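Local atomic coordinates of cleavage stimulation factor 77 (PDB entry 2UY1), a protein that probably acts in nuclear 3'-end cleavage and polyadenylation of pre-mRNA, as its relatives do, and may bind mRNA. Residues Gly227-Ala232 with Gly253-Glu258; Phe73-Phe78 with Tyr85-Glu90; Val321-Ala326 with Phe446-Leu451. One frame throughout, in Å; residues are numbered along the deposited sequence.

Contact 1. Residues Gly227-Ala232 with Gly253-Glu258; sequences GQKEKA and GLVMDE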
ATOM      1  N   GLY B 227      39.868  14.674  -4.743  1.00 29.99           N
ATOM      2  CA  GLY B 227      40.688  14.432  -5.907  1.00 30.48           C
ATOM      3  C   GLY B 227      41.683  13.292  -5.701  1.00 31.01           C
ATOM      4  O   GLY B 227      42.716  13.245  -6.388  1.00 31.51           O
ATOM      5  N   GLN B 228      41.426  12.393  -4.745  1.00 30.49           N
ATOM      6  CA  GLN B 228      42.333  11.240  -4.528  1.00 30.49           C
ATOM      7  C   GLN B 228      41.693   9.881  -4.893  1.00 30.14           C
ATOM      8  O   GLN B 228      41.751   8.923  -4.115  1.00 28.71           O
ATOM      9  CB  GLN B 228      42.955  11.237  -3.100  1.00 30.10           C
ATOM     10  CG  GLN B 228      44.091  12.225  -2.919  1.00 29.71           C
ATOM     11  CD  GLN B 228      44.389  12.594  -1.457  1.00 33.33           C
ATOM     12  OE1 GLN B 228      44.491  11.725  -0.550  1.00 33.31           O
ATOM     13  NE2 GLN B 228      44.554  13.910  -1.219  1.00 35.37           N
ATOM     14  N   LYS B 229      41.111   9.821  -6.091  1.00 30.03           N
ATOM     15  CA  LYS B 229      40.444   8.628  -6.600  1.00 31.04           C
ATOM     16  C   LYS B 229      41.311   7.374  -6.765  1.00 31.57           C
ATOM     17  O   LYS B 229      40.817   6.271  -6.573  1.00 31.62           O
ATOM     18  CB  LYS B 229      39.708   8.929  -7.907  1.00 31.16           C
ATOM     19  CG  LYS B 229      38.889   7.758  -8.422  1.00 30.51           C
ATOM     20  CD  LYS B 229      37.777   8.237  -9.357  1.00 30.62           C
ATOM     21  CE  LYS B 229      36.985   7.102  -9.956  1.00 29.66           C
ATOM     22  NZ  LYS B 229      35.812   7.678 -10.733  1.00 32.16           N
ATOM     23  N   GLU B 230      42.576   7.534  -7.139  1.00 32.07           N
ATOM     24  CA  GLU B 230      43.512   6.414  -7.125  1.00 32.58           C
ATOM     25  C   GLU B 230      43.636   5.797  -5.714  1.00 32.34           C
ATOM     26  O   GLU B 230      43.600   4.575  -5.569  1.00 30.64           O
ATOM     27  CB  GLU B 230      44.878   6.836  -7.693  1.00 33.31           C
ATOM     28  CG  GLU B 230      44.925   6.824  -9.212  1.00 37.94           C
ATOM     29  CD  GLU B 230      46.007   7.755  -9.784  1.00 47.33           C
ATOM     30  OE1 GLU B 230      47.212   7.370  -9.796  1.00 49.83           O
ATOM     31  OE2 GLU B 230      45.653   8.873 -10.229  1.00 47.14           O
ATOM     32  N   LYS B 231      43.762   6.641  -4.682  1.00 31.58           N
ATOM     33  CA  LYS B 231      43.753   6.148  -3.290  1.00 32.57           C
ATOM     34  C   LYS B 231      42.399   5.518  -2.958  1.00 31.18           C
ATOM     35  O   LYS B 231      42.345   4.491  -2.302  1.00 30.98           O
ATOM     36  CB  LYS B 231      44.150   7.251  -2.281  1.00 32.89           C
ATOM     37  CG  LYS B 231      44.426   6.755  -0.842  1.00 35.39           C
ATOM     38  CD  LYS B 231      45.117   7.821   0.064  1.00 35.83           C
ATOM     39  CE  LYS B 231      44.887   7.553   1.572  1.00 38.10           C
ATOM     40  NZ  LYS B 231      44.755   6.063   2.008  1.00 40.86           N
ATOM     41  N   ALA B 232      41.307   6.099  -3.458  1.00 30.82           N
ATOM     42  CA  ALA B 232      39.965   5.525  -3.228  1.00 30.57           C
ATOM     43  C   ALA B 232      39.844   4.086  -3.754  1.00 30.11           C
ATOM     44  O   ALA B 232      39.242   3.225  -3.089  1.00 28.47           O
ATOM     45  CB  ALA B 232      38.880   6.410  -3.859  1.00 29.92           C
ATOM     46  N   GLY B 253      33.021  -1.939  -9.775  1.00 21.12           N
ATOM     47  CA  GLY B 253      32.896  -2.060 -11.229  1.00 20.10           C
ATOM     48  C   GLY B 253      32.511  -0.727 -11.855  1.00 21.21           C
ATOM     49  O   GLY B 253      33.149  -0.248 -12.790  1.00 18.86           O
ATOM     50  N   LEU B 254      31.462  -0.103 -11.313  1.00 20.27           N
ATOM     51  CA  LEU B 254      30.940   1.092 -11.937  1.00 21.41           C
ATOM     52  C   LEU B 254      31.773   2.355 -11.704  1.00 22.21           C
ATOM     53  O   LEU B 254      31.973   3.133 -12.627  1.00 23.35           O
ATOM     54  CB  LEU B 254      29.476   1.335 -11.522  1.00 22.35           C
ATOM     55  CG  LEU B 254      28.737   2.480 -12.242  1.00 21.47           C
ATOM     56  CD1 LEU B 254      28.630   2.324 -13.766  1.00 18.84           C
ATOM     57  CD2 LEU B 254      27.337   2.649 -11.556  1.00 23.27           C
ATOM     58  N   VAL B 255      32.159   2.610 -10.473  1.00 22.15           N
ATOM     59  CA  VAL B 255      32.740   3.921 -10.114  1.00 23.45           C
ATOM     60  C   VAL B 255      34.246   3.937 -10.465  1.00 24.51           C
ATOM     61  O   VAL B 255      34.805   4.968 -10.876  1.00 24.05           O
ATOM     62  CB  VAL B 255      32.529   4.197  -8.603  1.00 22.24           C
ATOM     63  CG1 VAL B 255      33.487   5.269  -8.037  1.00 22.22           C
ATOM     64  CG2 VAL B 255      31.056   4.564  -8.315  1.00 24.91           C
ATOM     65  N   MET B 256      34.865   2.772 -10.319  1.00 26.15           N
ATOM     66  CA  MET B 256      36.312   2.620 -10.578  1.00 27.19           C
ATOM     67  C   MET B 256      36.635   1.980 -11.928  1.00 28.21           C
ATOM     68  O   MET B 256      37.813   1.680 -12.176  1.00 29.46           O
ATOM     69  CB  MET B 256      36.936   1.785  -9.475  1.00 26.23           C
ATOM     70  CG  MET B 256      36.535   2.230  -8.120  1.00 26.56           C
ATOM     71  SD  MET B 256      37.256   3.807  -7.805  1.00 25.74           S
ATOM     72  CE  MET B 256      36.769   4.099  -6.098  1.00 27.25           C
ATOM     73  N   ASP B 257      35.621   1.779 -12.775  1.00 27.71           N
ATOM     74  CA  ASP B 257      35.762   1.387 -14.175  1.00 27.18           C
ATOM     75  C   ASP B 257      36.447   0.019 -14.360  1.00 27.02           C
ATOM     76  O   ASP B 257      37.423  -0.113 -15.115  1.00 25.78           O
ATOM     77  CB  ASP B 257      36.508   2.482 -14.948  1.00 29.34           C
ATOM     78  CG  ASP B 257      36.390   2.341 -16.463  1.00 32.37           C
ATOM     79  OD1 ASP B 257      35.586   1.508 -16.917  1.00 33.33           O
ATOM     80  OD2 ASP B 257      37.127   3.056 -17.203  1.00 34.43           O
ATOM     81  N   GLU B 258      35.876  -1.005 -13.727  1.00 25.98           N
ATOM     82  CA  GLU B 258      36.441  -2.373 -13.783  1.00 25.32           C
ATOM     83  C   GLU B 258      35.406  -3.441 -14.208  1.00 26.08           C
ATOM     84  O   GLU B 258      34.838  -4.135 -13.327  1.00 26.09           O
ATOM     85  CB  GLU B 258      37.032  -2.729 -12.434  1.00 25.73           C
ATOM     86  CG  GLU B 258      38.278  -1.968 -12.057  1.00 23.86           C
ATOM     87  CD  GLU B 258      39.522  -2.365 -12.894  1.00 26.71           C
ATOM     88  OE1 GLU B 258      39.652  -3.577 -13.275  1.00 24.12           O
ATOM     89  OE2 GLU B 258      40.342  -1.456 -13.156  1.00 23.95           O
TER

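Contact 2. Residues Phe73-Phe78 with Tyr85-Glu90; sequences FTLGQF and YGLFKE. Unlike the reference sequence in segment 85-90: Phe88 (reference Tyr).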
ATOM      1  N   PHE B  73      56.480   9.489  17.096  1.00 40.44           N
ATOM      2  CA  PHE B  73      56.152   8.553  15.979  1.00 39.63           C
ATOM      3  C   PHE B  73      54.714   8.012  16.069  1.00 38.44           C
ATOM      4  O   PHE B  73      54.009   7.980  15.059  1.00 39.17           O
ATOM      5  CB  PHE B  73      57.233   7.454  15.846  1.00 40.28           C
ATOM      6  CG  PHE B  73      56.951   6.390  14.788  1.00 39.96           C
ATOM      7  CD1 PHE B  73      56.882   6.712  13.423  1.00 40.89           C
ATOM      8  CD2 PHE B  73      56.817   5.037  15.170  1.00 43.07           C
ATOM      9  CE1 PHE B  73      56.618   5.726  12.441  1.00 40.35           C
ATOM     10  CE2 PHE B  73      56.558   4.036  14.216  1.00 43.10           C
ATOM     11  CZ  PHE B  73      56.461   4.389  12.827  1.00 43.20           C
ATOM     12  N   THR B  74      54.286   7.653  17.283  1.00 37.23           N
ATOM     13  CA  THR B  74      52.909   7.269  17.612  1.00 36.71           C
ATOM     14  C   THR B  74      51.896   8.441  17.478  1.00 36.54           C
ATOM     15  O   THR B  74      50.837   8.273  16.870  1.00 35.22           O
ATOM     16  CB  THR B  74      52.844   6.590  19.046  1.00 37.51           C
ATOM     17  OG1 THR B  74      53.786   5.507  19.119  1.00 36.88           O
ATOM     18  CG2 THR B  74      51.462   6.071  19.394  1.00 36.44           C
ATOM     19  N   LEU B  75      52.242   9.616  18.022  1.00 35.90           N
ATOM     20  CA  LEU B  75      51.476  10.841  17.800  1.00 36.61           C
ATOM     21  C   LEU B  75      51.364  11.253  16.351  1.00 36.42           C
ATOM     22  O   LEU B  75      50.408  11.916  15.997  1.00 37.72           O
ATOM     23  CB  LEU B  75      51.969  12.015  18.654  1.00 36.77           C
ATOM     24  CG  LEU B  75      51.697  11.980  20.171  1.00 37.24           C
ATOM     25  CD1 LEU B  75      52.446  13.111  20.861  1.00 39.28           C
ATOM     26  CD2 LEU B  75      50.243  12.058  20.544  1.00 35.25           C
ATOM     27  N   GLY B  76      52.298  10.832  15.496  1.00 36.44           N
ATOM     28  CA  GLY B  76      52.149  11.012  14.034  1.00 35.94           C
ATOM     29  C   GLY B  76      50.846  10.352  13.594  1.00 35.73           C
ATOM     30  O   GLY B  76      50.110  10.889  12.767  1.00 34.79           O
ATOM     31  N   GLN B  77      50.557   9.193  14.192  1.00 35.60           N
ATOM     32  CA  GLN B  77      49.378   8.396  13.851  1.00 35.50           C
ATOM     33  C   GLN B  77      48.112   8.808  14.598  1.00 35.13           C
ATOM     34  O   GLN B  77      47.053   8.919  13.979  1.00 35.21           O
ATOM     35  CB  GLN B  77      49.628   6.914  14.104  1.00 35.16           C
ATOM     36  CG  GLN B  77      48.702   6.038  13.286  1.00 37.47           C
ATOM     37  CD  GLN B  77      49.322   5.609  11.978  1.00 40.22           C
ATOM     38  OE1 GLN B  77      50.185   6.301  11.431  1.00 45.07           O
ATOM     39  NE2 GLN B  77      48.931   4.433  11.496  1.00 39.83           N
ATOM     40  N   PHE B  78      48.231   9.039  15.918  1.00 34.36           N
ATOM     41  CA  PHE B  78      47.085   9.244  16.769  1.00 34.18           C
ATOM     42  C   PHE B  78      46.905  10.651  17.354  1.00 34.08           C
ATOM     43  O   PHE B  78      46.212  10.799  18.357  1.00 34.71           O
ATOM     44  CB  PHE B  78      47.059   8.191  17.882  1.00 34.21           C
ATOM     45  CG  PHE B  78      46.971   6.765  17.368  1.00 34.85           C
ATOM     46  CD1 PHE B  78      45.721   6.161  17.134  1.00 35.99           C
ATOM     47  CD2 PHE B  78      48.120   6.037  17.105  1.00 32.44           C
ATOM     48  CE1 PHE B  78      45.623   4.858  16.669  1.00 31.43           C
ATOM     49  CE2 PHE B  78      48.025   4.736  16.652  1.00 34.97           C
ATOM     50  CZ  PHE B  78      46.753   4.155  16.412  1.00 33.10           C
ATOM     51  N   TYR B  85      44.831  11.182  25.177  1.00 43.14           N
ATOM     52  CA  TYR B  85      45.216  11.893  26.401  1.00 44.10           C
ATOM     53  C   TYR B  85      46.367  11.259  27.202  1.00 44.04           C
ATOM     54  O   TYR B  85      47.308  11.955  27.566  1.00 43.74           O
ATOM     55  CB  TYR B  85      43.989  12.140  27.283  1.00 45.17           C
ATOM     56  CG  TYR B  85      44.324  12.464  28.722  1.00 47.74           C
ATOM     57  CD1 TYR B  85      44.634  13.775  29.119  1.00 49.33           C
ATOM     58  CD2 TYR B  85      44.363  11.450  29.692  1.00 49.31           C
ATOM     59  CE1 TYR B  85      44.962  14.069  30.472  1.00 51.25           C
ATOM     60  CE2 TYR B  85      44.687  11.728  31.029  1.00 48.33           C
ATOM     61  CZ  TYR B  85      44.986  13.028  31.416  1.00 49.54           C
ATOM     62  OH  TYR B  85      45.292  13.283  32.747  1.00 49.86           O
ATOM     63  N   GLY B  86      46.291   9.955  27.467  1.00 43.23           N
ATOM     64  CA  GLY B  86      47.367   9.254  28.150  1.00 42.67           C
ATOM     65  C   GLY B  86      48.608   9.237  27.274  1.00 42.64           C
ATOM     66  O   GLY B  86      49.730   9.340  27.769  1.00 42.76           O
ATOM     67  N   LEU B  87      48.410   9.125  25.966  1.00 42.33           N
ATOM     68  CA  LEU B  87      49.521   9.214  25.029  1.00 42.26           C
ATOM     69  C   LEU B  87      50.139  10.623  25.049  1.00 42.39           C
ATOM     70  O   LEU B  87      51.350  10.734  25.103  1.00 41.87           O
ATOM     71  CB  LEU B  87      49.098   8.792  23.615  1.00 42.09           C
ATOM     72  CG  LEU B  87      50.125   8.839  22.475  1.00 42.36           C
ATOM     73  CD1 LEU B  87      51.273   7.821  22.673  1.00 42.25           C
ATOM     74  CD2 LEU B  87      49.412   8.600  21.176  1.00 42.33           C
ATOM     75  N   PHE B  88      49.302  11.679  25.025  1.00 42.65           N
ATOM     76  CA  PHE B  88      49.798  13.058  25.069  1.00 43.19           C
ATOM     77  C   PHE B  88      50.481  13.275  26.424  1.00 44.64           C
ATOM     78  O   PHE B  88      51.622  13.733  26.467  1.00 45.13           O
ATOM     79  CB  PHE B  88      48.714  14.099  24.746  1.00 41.35           C
ATOM     80  CG  PHE B  88      48.639  14.494  23.254  1.00 39.84           C
ATOM     81  CD1 PHE B  88      47.547  14.138  22.474  1.00 37.40           C
ATOM     82  CD2 PHE B  88      49.670  15.219  22.638  1.00 38.23           C
ATOM     83  CE1 PHE B  88      47.447  14.521  21.105  1.00 37.64           C
ATOM     84  CE2 PHE B  88      49.596  15.590  21.264  1.00 38.92           C
ATOM     85  CZ  PHE B  88      48.466  15.256  20.495  1.00 36.50           C
ATOM     86  N   LYS B  89      49.815  12.858  27.507  1.00 46.65           N
ATOM     87  CA  LYS B  89      50.373  12.874  28.881  1.00 48.10           C
ATOM     88  C   LYS B  89      51.768  12.246  28.991  1.00 48.28           C
ATOM     89  O   LYS B  89      52.706  12.910  29.434  1.00 49.22           O
ATOM     90  CB  LYS B  89      49.394  12.233  29.903  1.00 48.56           C
ATOM     91  CG  LYS B  89      49.910  12.139  31.361  1.00 48.09           C
ATOM     92  CD  LYS B  89      48.803  11.695  32.309  1.00 49.33           C
ATOM     93  CE  LYS B  89      49.199  11.862  33.787  1.00 52.51           C
ATOM     94  NZ  LYS B  89      48.652  13.110  34.464  1.00 53.56           N
ATOM     95  N   GLU B  90      51.912  10.983  28.600  1.00 48.31           N
ATOM     96  CA  GLU B  90      53.190  10.285  28.734  1.00 48.47           C
ATOM     97  C   GLU B  90      54.335  10.945  27.930  1.00 48.27           C
ATOM     98  O   GLU B  90      55.484  10.931  28.346  1.00 48.11           O
ATOM     99  CB  GLU B  90      53.052   8.821  28.320  1.00 48.43           C
ATOM    100  CG  GLU B  90      52.325   7.952  29.311  1.00 48.84           C
ATOM    101  CD  GLU B  90      51.744   6.698  28.680  1.00 50.04           C
ATOM    102  OE1 GLU B  90      50.575   6.396  28.993  1.00 52.34           O
ATOM    103  OE2 GLU B  90      52.438   6.022  27.874  1.00 48.95           O
TER

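Contact 3. Residues Val321-Ala326 with Phe446-Leu451; sequences VFIYCA and FNFLDL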
ATOM      1  N   VAL B 321      15.476  -9.126 -15.515  1.00 17.27           N
ATOM      2  CA  VAL B 321      16.516  -8.637 -16.418  1.00 18.39           C
ATOM      3  C   VAL B 321      15.811  -8.198 -17.676  1.00 17.94           C
ATOM      4  O   VAL B 321      16.171  -7.212 -18.258  1.00 17.74           O
ATOM      5  CB  VAL B 321      17.635  -9.760 -16.704  1.00 17.79           C
ATOM      6  CG1 VAL B 321      18.664  -9.319 -17.815  1.00 18.74           C
ATOM      7  CG2 VAL B 321      18.372 -10.045 -15.452  1.00 17.50           C
ATOM      8  N   PHE B 322      14.732  -8.895 -18.008  1.00 19.00           N
ATOM      9  CA  PHE B 322      13.886  -8.527 -19.144  1.00 20.04           C
ATOM     10  C   PHE B 322      13.120  -7.249 -18.871  1.00 20.46           C
ATOM     11  O   PHE B 322      12.964  -6.460 -19.762  1.00 21.78           O
ATOM     12  CB  PHE B 322      12.845  -9.620 -19.415  1.00 21.33           C
ATOM     13  CG  PHE B 322      13.417 -10.935 -19.929  1.00 21.98           C
ATOM     14  CD1 PHE B 322      13.641 -11.125 -21.281  1.00 25.67           C
ATOM     15  CD2 PHE B 322      13.705 -11.975 -19.042  1.00 25.52           C
ATOM     16  CE1 PHE B 322      14.144 -12.346 -21.767  1.00 23.71           C
ATOM     17  CE2 PHE B 322      14.201 -13.209 -19.511  1.00 26.38           C
ATOM     18  CZ  PHE B 322      14.396 -13.395 -20.886  1.00 24.77           C
ATOM     19  N   ILE B 323      12.529  -7.123 -17.675  1.00 18.82           N
ATOM     20  CA  ILE B 323      11.786  -5.942 -17.250  1.00 17.69           C
ATOM     21  C   ILE B 323      12.716  -4.735 -17.174  1.00 17.66           C
ATOM     22  O   ILE B 323      12.372  -3.640 -17.606  1.00 14.80           O
ATOM     23  CB  ILE B 323      11.152  -6.150 -15.843  1.00 16.99           C
ATOM     24  CG1 ILE B 323      10.230  -7.382 -15.776  1.00 17.58           C
ATOM     25  CG2 ILE B 323      10.491  -4.862 -15.306  1.00 17.68           C
ATOM     26  CD1 ILE B 323       9.717  -7.673 -14.311  1.00 18.36           C
ATOM     27  N   TYR B 324      13.914  -4.927 -16.611  1.00 19.09           N
ATOM     28  CA  TYR B 324      14.897  -3.848 -16.634  1.00 19.51           C
ATOM     29  C   TYR B 324      15.259  -3.388 -18.048  1.00 20.49           C
ATOM     30  O   TYR B 324      15.329  -2.184 -18.311  1.00 20.99           O
ATOM     31  CB  TYR B 324      16.124  -4.292 -15.869  1.00 20.21           C
ATOM     32  CG  TYR B 324      17.315  -3.457 -16.145  1.00 19.48           C
ATOM     33  CD1 TYR B 324      17.538  -2.248 -15.460  1.00 15.00           C
ATOM     34  CD2 TYR B 324      18.231  -3.866 -17.118  1.00 22.04           C
ATOM     35  CE1 TYR B 324      18.639  -1.498 -15.770  1.00 20.67           C
ATOM     36  CE2 TYR B 324      19.323  -3.130 -17.431  1.00 19.01           C
ATOM     37  CZ  TYR B 324      19.543  -1.969 -16.760  1.00 22.30           C
ATOM     38  OH  TYR B 324      20.677  -1.264 -17.100  1.00 21.02           O
ATOM     39  N   CYS B 325      15.506  -4.321 -18.970  1.00 21.38           N
ATOM     40  CA  CYS B 325      15.877  -3.939 -20.372  1.00 22.03           C
ATOM     41  C   CYS B 325      14.759  -3.254 -21.103  1.00 20.53           C
ATOM     42  O   CYS B 325      15.017  -2.431 -22.006  1.00 20.90           O
ATOM     43  CB  CYS B 325      16.288  -5.150 -21.226  1.00 21.56           C
ATOM     44  SG  CYS B 325      17.919  -5.795 -20.742  1.00 31.39           S
ATOM     45  N   ALA B 326      13.522  -3.672 -20.816  1.00 18.70           N
ATOM     46  CA  ALA B 326      12.350  -3.043 -21.468  1.00 19.15           C
ATOM     47  C   ALA B 326      12.211  -1.575 -21.017  1.00 18.78           C
ATOM     48  O   ALA B 326      11.924  -0.632 -21.823  1.00 19.84           O
ATOM     49  CB  ALA B 326      11.094  -3.841 -21.181  1.00 17.70           C
ATOM     50  N   PHE B 446      21.606   0.324  -7.136  1.00 19.18           N
ATOM     51  CA  PHE B 446      22.112  -0.983  -7.591  1.00 20.96           C
ATOM     52  C   PHE B 446      20.967  -1.987  -7.483  1.00 21.37           C
ATOM     53  O   PHE B 446      20.879  -2.902  -8.316  1.00 20.07           O
ATOM     54  CB  PHE B 446      23.265  -1.540  -6.746  1.00 18.50           C
ATOM     55  CG  PHE B 446      24.557  -0.753  -6.824  1.00 20.29           C
ATOM     56  CD1 PHE B 446      25.121  -0.395  -8.034  1.00 19.18           C
ATOM     57  CD2 PHE B 446      25.253  -0.431  -5.667  1.00 18.39           C
ATOM     58  CE1 PHE B 446      26.325   0.338  -8.115  1.00 20.92           C
ATOM     59  CE2 PHE B 446      26.493   0.255  -5.743  1.00 22.07           C
ATOM     60  CZ  PHE B 446      27.006   0.649  -6.971  1.00 19.05           C
ATOM     61  N   ASN B 447      20.114  -1.822  -6.453  1.00 22.20           N
ATOM     62  CA  ASN B 447      18.925  -2.725  -6.256  1.00 24.24           C
ATOM     63  C   ASN B 447      17.867  -2.425  -7.346  1.00 24.53           C
ATOM     64  O   ASN B 447      17.813  -1.309  -7.794  1.00 25.37           O
ATOM     65  CB  ASN B 447      18.345  -2.589  -4.815  1.00 23.53           C
ATOM     66  CG  ASN B 447      19.270  -3.167  -3.759  1.00 25.51           C
ATOM     67  OD1 ASN B 447      20.069  -4.055  -4.057  1.00 25.64           O
ATOM     68  ND2 ASN B 447      19.192  -2.650  -2.514  1.00 26.06           N
ATOM     69  N   PHE B 448      17.097  -3.408  -7.835  1.00 25.17           N
ATOM     70  CA  PHE B 448      16.121  -3.168  -8.933  1.00 25.06           C
ATOM     71  C   PHE B 448      14.789  -3.752  -8.498  1.00 24.83           C
ATOM     72  O   PHE B 448      14.656  -4.969  -8.294  1.00 25.67           O
ATOM     73  CB  PHE B 448      16.561  -3.758 -10.298  1.00 24.58           C
ATOM     74  CG  PHE B 448      15.520  -3.598 -11.423  1.00 25.64           C
ATOM     75  CD1 PHE B 448      15.173  -2.320 -11.936  1.00 27.69           C
ATOM     76  CD2 PHE B 448      14.852  -4.708 -11.946  1.00 21.69           C
ATOM     77  CE1 PHE B 448      14.226  -2.174 -12.985  1.00 25.72           C
ATOM     78  CE2 PHE B 448      13.911  -4.565 -12.961  1.00 23.15           C
ATOM     79  CZ  PHE B 448      13.594  -3.294 -13.490  1.00 23.97           C
ATOM     80  N   LEU B 449      13.799  -2.890  -8.328  1.00 26.21           N
ATOM     81  CA  LEU B 449      12.524  -3.347  -7.804  1.00 25.81           C
ATOM     82  C   LEU B 449      12.748  -4.112  -6.475  1.00 26.77           C
ATOM     83  O   LEU B 449      13.361  -3.570  -5.573  1.00 27.36           O
ATOM     84  CB  LEU B 449      11.813  -4.184  -8.849  1.00 25.06           C
ATOM     85  CG  LEU B 449      11.567  -3.369 -10.154  1.00 22.20           C
ATOM     86  CD1 LEU B 449      10.765  -4.174 -11.088  1.00 12.16           C
ATOM     87  CD2 LEU B 449      10.829  -2.070  -9.833  1.00 21.23           C
ATOM     88  N   ASP B 450      12.262  -5.351  -6.377  1.00 27.61           N
ATOM     89  CA  ASP B 450      12.378  -6.159  -5.168  1.00 28.78           C
ATOM     90  C   ASP B 450      13.610  -7.091  -5.184  1.00 28.43           C
ATOM     91  O   ASP B 450      13.897  -7.826  -4.198  1.00 28.05           O
ATOM     92  CB  ASP B 450      11.096  -6.981  -4.993  1.00 29.75           C
ATOM     93  CG  ASP B 450      10.910  -7.967  -6.081  1.00 34.02           C
ATOM     94  OD1 ASP B 450      10.686  -7.523  -7.244  1.00 33.95           O
ATOM     95  OD2 ASP B 450      11.013  -9.190  -5.764  1.00 38.37           O
ATOM     96  N   LEU B 451      14.317  -7.069  -6.308  1.00 26.24           N
ATOM     97  CA  LEU B 451      15.609  -7.705  -6.438  1.00 26.54           C
ATOM     98  C   LEU B 451      16.644  -6.844  -5.690  1.00 26.53           C
ATOM     99  O   LEU B 451      16.993  -5.758  -6.148  1.00 27.57           O
ATOM    100  CB  LEU B 451      15.987  -7.762  -7.906  1.00 26.56           C
ATOM    101  CG  LEU B 451      17.136  -8.663  -8.344  1.00 27.74           C
ATOM    102  CD1 LEU B 451      16.904 -10.115  -7.889  1.00 25.39           C
ATOM    103  CD2 LEU B 451      17.185  -8.578  -9.859  1.00 28.68           C
TER

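Contact 1. Residues Gly227-Ala232 with Gly253-Glu258
Lys229 and Met256 reach across from facing backbones and pass each other at a slant, the CE methylene of the lysine 3.9 Å from SD of the methionine. With CG anti to the backbone N (chi1 -175°) and the chain extended beyond it, Lys229 stretches over the gap until NZ donates a hydrogen bond of 2.9 Å to Val255 O. The ammonium group approaches nearly head-on, with a C=O...N angle of 156°, but tilted 21° out of the carbonyl plane. Met256 does the opposite: its chain bends at chi2, turning the thioether back toward helix 229-242, where its CE lies 3.8 Å from Ala232 CB. A small methyl side chain suits this buried position, one helical turn on from Lys229, and the unbranched, flexible methionine can bend to bring its terminal methyl onto Ala232.

The contact joins the beginning of helix 229-242 to the end of helix 247-255, within a TPR-like helical solenoid. Met256 also packs on Ser220 of helix 213-225, and Val255 meets a basic side chain of another protein chain. Near the same helix end Lys233 NZ is hydrogen-bonded to Met256 O and salt-bridged to Glu258. Two lysines thus meet carbonyl oxygens at a helix C-terminus, where the helix dipole would probably favour positive charge, while the CE methylene of Lys229, not its charged NZ, faces the sulfur of the buried Met256.

Contact 2. Residues Phe73-Phe78 with Tyr85-Glu90
Leu75 and Leu87 meet through different first torsions: Leu75 carries CG beside its backbone N (chi1 -71°), whereas Leu87 has CG trans to N, and their branches slide past each other in opposite directions. Their helices, 69-78 and 85-90, form an antiparallel helical hairpin within a TPR-like helical solenoid. The axes of the two short segments come within 10.8 Å at an angle of 150°, a spacing that branched aliphatic side chains can fill.

Leu87 CD2 is the hub of the interface. It lies 3.6 Å from Leu75 CD2, 3.7 Å from Thr74 CG2 and 4.1 Å from Phe78 CB, so that the leucine tip is set against three residues of the facing helix. Thr74 suits this buried place because it turns its methyl to Leu87 while OG1 is satisfied by Val70 O in its own helix. Phe78 offers its CB here, but its ring turns from Leu87 and packs edge-to-face with Trp50 of helix 47-57. The same helix supplies Met51, which touches Leu87, and so closes over this side of the hairpin.

Phe88 broadens the contact with a flat aromatic surface. The Phe88 side chain also touches Ala115 and Met120. Leu75 CD1 touches the ring at CE2, 3.8 Å away, and Leu75 CD2 makes a CH-pi contact 3.5 Å from the ring centroid, only 7° off the normal.

Contact 3. Residues Val321-Ala326 with Phe446-Leu451
Phe448, whose ring packs on Tyr324, is held at its backbone by two hydrogen bonds: Phe448 N to Leu451 O, 2.9 Å, and Leu451 N to Phe448 O, also 2.9 Å. The second closes a type II' turn from Phe448 to Leu451; the first pairs the same two residues in return. Leu449 takes the turn's second place with a positive phi of 53°, uncommon for a residue other than glycine. Asp450, exposed at the turn, reaches His320 with OD1.

The turn projects the Phe448 ring at the helix, with CG anti to N and Ile323 CG2 at the ring edge, 3.9 Å from CZ. Over one face lies Tyr324 CB, 3.6 Å from CZ and displaced toward the rim; over the opposite face its own neighbour Leu449 places CG 3.7 Å above the plane. The tyrosine ring stands almost upright to this one, in a T-shaped pair with planes at 87° and the Tyr324 edge toward the Phe448 face. In this TPR-like helical solenoid the arrangement ties the segment after helix 434-446 back to helix 319-333. Flat and broad, phenylalanine suits a site between a helix surface and a leucine. Ile323 also packs on Phe343 of helix 337-349, while the Tyr324 side chain also touches Phe305 of helix 302-311.

Contacts 1 and 2 each join two successive helices of the solenoid, whereas contact 3 brings a late turn back to a distant helix. Contact 2 is wholly apolar across its interface and mostly buried, although it lies farthest from the chain's centre. Contact 1 is buried too, but an exposed lysine adds a polar bond at a helix end; contact 3 is only partly buried and relies on aromatic rings. Contacts 1 and 3 meet directly, Leu254 CD2 lying 4.3 Å from Phe446 CE1, so the end of helix 247-255 packs on the end of helix 434-446. Contact 2 touches neither, and its centre is 51 Å from that of contact 3.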